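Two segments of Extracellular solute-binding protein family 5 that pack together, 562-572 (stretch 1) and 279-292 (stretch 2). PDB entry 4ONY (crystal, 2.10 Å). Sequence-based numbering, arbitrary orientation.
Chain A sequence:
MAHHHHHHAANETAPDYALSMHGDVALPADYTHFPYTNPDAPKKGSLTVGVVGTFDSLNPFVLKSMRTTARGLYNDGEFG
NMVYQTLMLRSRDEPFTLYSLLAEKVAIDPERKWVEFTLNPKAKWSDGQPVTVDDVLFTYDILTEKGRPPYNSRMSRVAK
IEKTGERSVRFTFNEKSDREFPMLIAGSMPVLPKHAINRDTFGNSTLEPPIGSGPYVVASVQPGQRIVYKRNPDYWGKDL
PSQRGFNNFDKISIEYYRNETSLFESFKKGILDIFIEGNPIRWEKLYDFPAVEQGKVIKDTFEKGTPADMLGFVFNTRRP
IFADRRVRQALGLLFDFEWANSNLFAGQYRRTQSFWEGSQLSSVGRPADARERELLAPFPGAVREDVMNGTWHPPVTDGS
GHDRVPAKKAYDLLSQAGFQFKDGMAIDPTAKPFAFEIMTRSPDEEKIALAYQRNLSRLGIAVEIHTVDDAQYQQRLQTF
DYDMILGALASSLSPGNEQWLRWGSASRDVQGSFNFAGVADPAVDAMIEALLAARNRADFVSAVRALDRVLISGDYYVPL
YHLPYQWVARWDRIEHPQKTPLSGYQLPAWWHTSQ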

# COMPACT_ATOMS: atom_id res chain seq x y z
N HIS A 562 10.16 -8.31 6.66
CA HIS A 562 9.99 -7.52 5.45
C HIS A 562 11.36 -7.29 4.86
O HIS A 562 12.40 -7.48 5.56
CB HIS A 562 9.35 -6.16 5.81
CG HIS A 562 10.23 -5.29 6.65
ND1 HIS A 562 10.38 -5.46 8.01
CD2 HIS A 562 11.06 -4.27 6.31
CE1 HIS A 562 11.29 -4.62 8.47
NE2 HIS A 562 11.70 -3.87 7.46
N LEU A 563 11.40 -6.83 3.63
CA LEU A 563 12.66 -6.52 2.96
C LEU A 563 13.03 -5.08 3.27
O LEU A 563 12.28 -4.22 3.02
CB LEU A 563 12.50 -6.71 1.44
CG LEU A 563 12.41 -8.17 1.00
CD1 LEU A 563 12.21 -8.24 -0.49
CD2 LEU A 563 13.67 -8.95 1.41
N PRO A 564 14.22 -4.82 3.81
CA PRO A 564 14.53 -3.45 4.13
C PRO A 564 14.90 -2.52 2.94
O PRO A 564 14.89 -1.29 3.10
CB PRO A 564 15.72 -3.59 5.06
CG PRO A 564 16.40 -4.85 4.62
CD PRO A 564 15.28 -5.75 4.22
N TYR A 565 15.20 -3.09 1.78
CA TYR A 565 15.43 -2.30 0.59
C TYR A 565 14.50 -2.75 -0.54
O TYR A 565 14.20 -3.94 -0.65
CB TYR A 565 16.88 -2.46 0.14
CG TYR A 565 17.91 -1.98 1.15
CD1 TYR A 565 18.32 -0.66 1.16
CD2 TYR A 565 18.45 -2.84 2.07
CE1 TYR A 565 19.25 -0.20 2.06
CE2 TYR A 565 19.38 -2.39 3.02
CZ TYR A 565 19.78 -1.05 3.01
OH TYR A 565 20.72 -0.48 3.89
N GLN A 566 14.19 -1.82 -1.42
CA GLN A 566 13.53 -2.12 -2.68
C GLN A 566 14.65 -2.51 -3.65
O GLN A 566 15.75 -1.93 -3.61
CB GLN A 566 12.88 -0.88 -3.26
CG GLN A 566 11.81 -0.19 -2.41
CD GLN A 566 11.21 1.02 -3.13
OE1 GLN A 566 11.92 1.98 -3.46
NE2 GLN A 566 9.89 0.98 -3.40
N TRP A 567 14.34 -3.45 -4.51
CA TRP A 567 15.31 -3.99 -5.41
C TRP A 567 14.82 -3.89 -6.82
O TRP A 567 13.76 -4.42 -7.13
CB TRP A 567 15.50 -5.49 -5.08
CG TRP A 567 16.15 -5.84 -3.79
CD1 TRP A 567 17.07 -5.11 -3.10
CD2 TRP A 567 16.01 -7.06 -3.10
NE1 TRP A 567 17.47 -5.79 -1.99
CE2 TRP A 567 16.86 -7.01 -1.98
CE3 TRP A 567 15.27 -8.20 -3.33
CZ2 TRP A 567 17.00 -8.07 -1.09
CZ3 TRP A 567 15.36 -9.26 -2.41
CH2 TRP A 567 16.22 -9.19 -1.31
N VAL A 568 15.62 -3.26 -7.67
CA VAL A 568 15.34 -3.20 -9.12
C VAL A 568 16.63 -3.45 -9.90
O VAL A 568 17.62 -2.73 -9.74
CB VAL A 568 14.77 -1.83 -9.57
CG1 VAL A 568 14.41 -1.89 -11.04
CG2 VAL A 568 13.53 -1.44 -8.75
N ALA A 569 16.64 -4.51 -10.70
CA ALA A 569 17.77 -4.78 -11.58
C ALA A 569 17.46 -4.10 -12.89
O ALA A 569 16.29 -4.04 -13.28
CB ALA A 569 17.98 -6.27 -11.78
N ARG A 570 18.45 -3.50 -13.51
CA ARG A 570 18.22 -2.77 -14.74
C ARG A 570 19.40 -2.89 -15.71
O ARG A 570 20.57 -2.90 -15.28
CB ARG A 570 17.94 -1.29 -14.45
CG ARG A 570 19.13 -0.48 -13.96
CD ARG A 570 18.80 0.99 -13.64
NE ARG A 570 19.79 1.47 -12.69
CZ ARG A 570 20.99 1.95 -13.01
NH1 ARG A 570 21.39 2.15 -14.27
NH2 ARG A 570 21.81 2.29 -12.03
N TRP A 571 19.09 -2.99 -17.00
CA TRP A 571 20.10 -2.76 -18.03
C TRP A 571 20.60 -1.30 -17.92
O TRP A 571 19.85 -0.39 -17.63
CB TRP A 571 19.59 -3.12 -19.43
CG TRP A 571 19.39 -4.62 -19.56
CD1 TRP A 571 18.26 -5.32 -19.26
CD2 TRP A 571 20.33 -5.58 -20.03
NE1 TRP A 571 18.45 -6.67 -19.45
CE2 TRP A 571 19.71 -6.86 -19.95
CE3 TRP A 571 21.66 -5.49 -20.47
CZ2 TRP A 571 20.36 -8.04 -20.30
CZ3 TRP A 571 22.31 -6.65 -20.82
CH2 TRP A 571 21.66 -7.94 -20.73
N ASP A 572 21.89 -1.12 -18.15
CA ASP A 572 22.50 0.17 -17.90
C ASP A 572 22.12 1.28 -18.91
O ASP A 572 22.48 2.41 -18.71
CB ASP A 572 24.03 0.03 -17.78
CG ASP A 572 24.70 -0.28 -19.06
OD1 ASP A 572 24.06 -0.46 -20.11
OD2 ASP A 572 25.92 -0.35 -19.02
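Stretch 2 (279-292) NPIRWEKLYDFPAV

Two tryptophans, one from each stretch, form the centre of this contact. The five-membered rings of Trp567 and Trp283 lie face to face, their centroids 3.6 Å apart and their planes only 8° from parallel, and the closest atoms are Trp567 CE2 and Trp283 NE1 at 3.4 Å. The overlap is reciprocal: Trp283 CB sits over the six-membered ring of Trp567, 3.9 Å from its centroid, while Trp567 CB sits over that of Trp283 at 3.7 Å. Each indole thus covers the other's ring and the root of its side chain, and these two residues bury far more area than any others here.

The rotamers fit two kinds of backbone to this stack. Trp567 belongs to the extended strand that runs to Trp571 and takes chi1 m; Trp283 belongs to the helix 280-285 and takes chi1 t. Both CA-to-CB bonds point toward the opposing stretch. The helix crosses the strand at 47°, with the two N-to-C directions broadly the same, and the axes approach no closer than 11.1 Å, a gap in which the two indoles stack.

Contacts proceed in the same order along both chains. Before the stack, Pro280 meets the edge of the Trp567 ring, with Trp567 CZ3 3.7 Å from Pro280 CA, and Leu563 CD2 lies 4.5 Å from Pro280 CB. Beyond it, the strand's alternation brings Ala569 toward stretch 2 while Val568 points away. Two aromatic residues come near the short Ala569 side chain: its CB is 4.3 Å from Trp283 CZ3 and 3.5 Å from Tyr287 CE2. Tyr287 reaches it from the loop after the first helix. Farther on, Trp571 starts sideways, yet its ring end comes nearer, placing CH2 3.6 Å from CB of Ala291 in the second helix.

Polar groups contribute little between the stretches, and no hydrogen bond joins them. Even at the stack, Trp283 NE1 and Trp567 NE1 are 3.4 Å apart but are both donors and so cannot hydrogen-bond to each other; they are near because the rings are stacked. At the polar edge, Asn279 turns its CA-to-CB bond away and caps the first helix: Arg282 N donates to Asn279 OD1 at 3.1 Å, and Ile281 N makes a weak bond to Asn279 OD1 at 3.0 Å. Asn279 O accepts from Trp283 N at 3.0 Å and still lies within 4.0 Å of Trp567 CZ3. The rule is economical: aromatic stacking at the centre, alanines where Tyr287 and Trp571 bring their rings close, and a capped helix start beside them.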

# COMPACT_ATOMS: atom_id res chain seq x y z
N ASN A 279 11.84 -11.47 -4.43
CA ASN A 279 12.20 -12.77 -3.95
C ASN A 279 13.66 -12.79 -3.49
O ASN A 279 14.56 -12.63 -4.32
CB ASN A 279 11.96 -13.74 -5.08
CG ASN A 279 12.26 -15.16 -4.67
OD1 ASN A 279 13.22 -15.43 -3.94
ND2 ASN A 279 11.49 -16.08 -5.20
N PRO A 280 13.90 -13.00 -2.18
CA PRO A 280 15.23 -12.86 -1.64
C PRO A 280 16.20 -13.94 -2.06
O PRO A 280 17.41 -13.67 -2.14
CB PRO A 280 15.02 -12.92 -0.13
CG PRO A 280 13.72 -13.57 0.07
CD PRO A 280 12.91 -13.34 -1.16
N ILE A 281 15.70 -15.13 -2.30
CA ILE A 281 16.54 -16.24 -2.75
C ILE A 281 17.01 -15.94 -4.18
O ILE A 281 18.22 -16.08 -4.49
CB ILE A 281 15.78 -17.59 -2.69
CG1 ILE A 281 15.37 -17.91 -1.24
CG2 ILE A 281 16.62 -18.73 -3.23
CD1 ILE A 281 16.53 -17.93 -0.27
N ARG A 282 16.10 -15.50 -5.03
CA ARG A 282 16.47 -15.15 -6.42
C ARG A 282 17.49 -14.02 -6.44
O ARG A 282 18.50 -14.08 -7.13
CB ARG A 282 15.24 -14.78 -7.27
CG ARG A 282 15.53 -14.55 -8.75
CD ARG A 282 14.28 -14.72 -9.64
NE ARG A 282 13.30 -13.76 -9.19
CZ ARG A 282 11.99 -13.94 -9.19
NH1 ARG A 282 11.45 -15.02 -9.71
NH2 ARG A 282 11.23 -13.00 -8.70
N TRP A 283 17.23 -12.96 -5.68
CA TRP A 283 18.16 -11.83 -5.62
C TRP A 283 19.57 -12.28 -5.19
O TRP A 283 20.55 -11.87 -5.75
CB TRP A 283 17.64 -10.82 -4.63
CG TRP A 283 18.37 -9.44 -4.61
CD1 TRP A 283 19.14 -8.96 -3.58
CD2 TRP A 283 18.34 -8.42 -5.60
NE1 TRP A 283 19.58 -7.70 -3.87
CE2 TRP A 283 19.11 -7.33 -5.11
CE3 TRP A 283 17.74 -8.29 -6.84
CZ2 TRP A 283 19.27 -6.13 -5.82
CZ3 TRP A 283 17.91 -7.08 -7.56
CH2 TRP A 283 18.66 -6.02 -7.03
N GLU A 284 19.64 -13.17 -4.21
CA GLU A 284 20.89 -13.61 -3.64
C GLU A 284 21.62 -14.57 -4.56
O GLU A 284 22.81 -14.49 -4.66
CB GLU A 284 20.61 -14.31 -2.31
CG GLU A 284 21.75 -15.11 -1.72
CD GLU A 284 22.80 -14.20 -1.11
OE1 GLU A 284 22.42 -13.04 -0.81
OE2 GLU A 284 23.97 -14.66 -0.93
N LYS A 285 20.90 -15.45 -5.24
CA LYS A 285 21.49 -16.58 -5.96
C LYS A 285 21.56 -16.44 -7.48
O LYS A 285 22.48 -16.98 -8.10
CB LYS A 285 20.63 -17.83 -5.72
CG LYS A 285 20.63 -18.29 -4.28
CD LYS A 285 22.00 -18.76 -3.86
CE LYS A 285 21.93 -19.58 -2.58
NZ LYS A 285 23.25 -20.18 -2.27
N LEU A 286 20.54 -15.83 -8.09
CA LEU A 286 20.33 -16.01 -9.53
C LEU A 286 20.74 -14.85 -10.39
O LEU A 286 20.46 -14.85 -11.59
CB LEU A 286 18.88 -16.44 -9.84
CG LEU A 286 18.44 -17.77 -9.18
CD1 LEU A 286 17.01 -18.17 -9.55
CD2 LEU A 286 19.39 -18.89 -9.51
N TYR A 287 21.45 -13.87 -9.82
CA TYR A 287 21.95 -12.77 -10.62
C TYR A 287 23.45 -12.95 -10.86
O TYR A 287 24.21 -11.99 -10.90
CB TYR A 287 21.64 -11.42 -9.95
CG TYR A 287 20.17 -11.02 -10.00
CD1 TYR A 287 19.25 -11.60 -9.17
CD2 TYR A 287 19.71 -10.05 -10.90
CE1 TYR A 287 17.91 -11.24 -9.24
CE2 TYR A 287 18.38 -9.70 -10.96
CZ TYR A 287 17.48 -10.28 -10.10
OH TYR A 287 16.14 -9.94 -10.13
N ASP A 288 23.85 -14.20 -11.00
CA ASP A 288 25.22 -14.59 -11.32
C ASP A 288 25.42 -14.78 -12.84
O ASP A 288 26.21 -15.56 -13.24
CB ASP A 288 25.59 -15.91 -10.58
CG ASP A 288 24.58 -17.07 -10.81
OD1 ASP A 288 23.47 -16.85 -11.35
OD2 ASP A 288 24.85 -18.20 -10.39
N PHE A 289 24.68 -14.10 -13.68
CA PHE A 289 24.82 -14.25 -15.13
C PHE A 289 25.72 -13.14 -15.68
O PHE A 289 25.97 -12.15 -14.98
CB PHE A 289 23.44 -14.29 -15.82
CG PHE A 289 22.56 -13.11 -15.55
CD1 PHE A 289 21.73 -13.09 -14.46
CD2 PHE A 289 22.52 -12.05 -16.44
CE1 PHE A 289 20.86 -12.00 -14.25
CE2 PHE A 289 21.67 -10.96 -16.22
CZ PHE A 289 20.83 -10.95 -15.14
N PRO A 290 26.31 -13.35 -16.87
CA PRO A 290 27.45 -12.53 -17.31
C PRO A 290 27.20 -11.05 -17.35
O PRO A 290 28.07 -10.28 -16.95
CB PRO A 290 27.73 -13.05 -18.72
CG PRO A 290 27.35 -14.50 -18.66
CD PRO A 290 26.13 -14.53 -17.74
N ALA A 291 26.02 -10.64 -17.82
CA ALA A 291 25.70 -9.22 -17.93
C ALA A 291 25.88 -8.51 -16.58
O ALA A 291 26.38 -7.36 -16.54
CB ALA A 291 24.29 -9.02 -18.46
N VAL A 292 25.52 -9.20 -15.48
CA VAL A 292 25.65 -8.58 -14.15
C VAL A 292 27.13 -8.43 -13.86
O VAL A 292 27.56 -7.38 -13.38
CB VAL A 292 25.00 -9.42 -13.01
CG1 VAL A 292 25.23 -8.76 -11.65
CG2 VAL A 292 23.53 -9.61 -13.27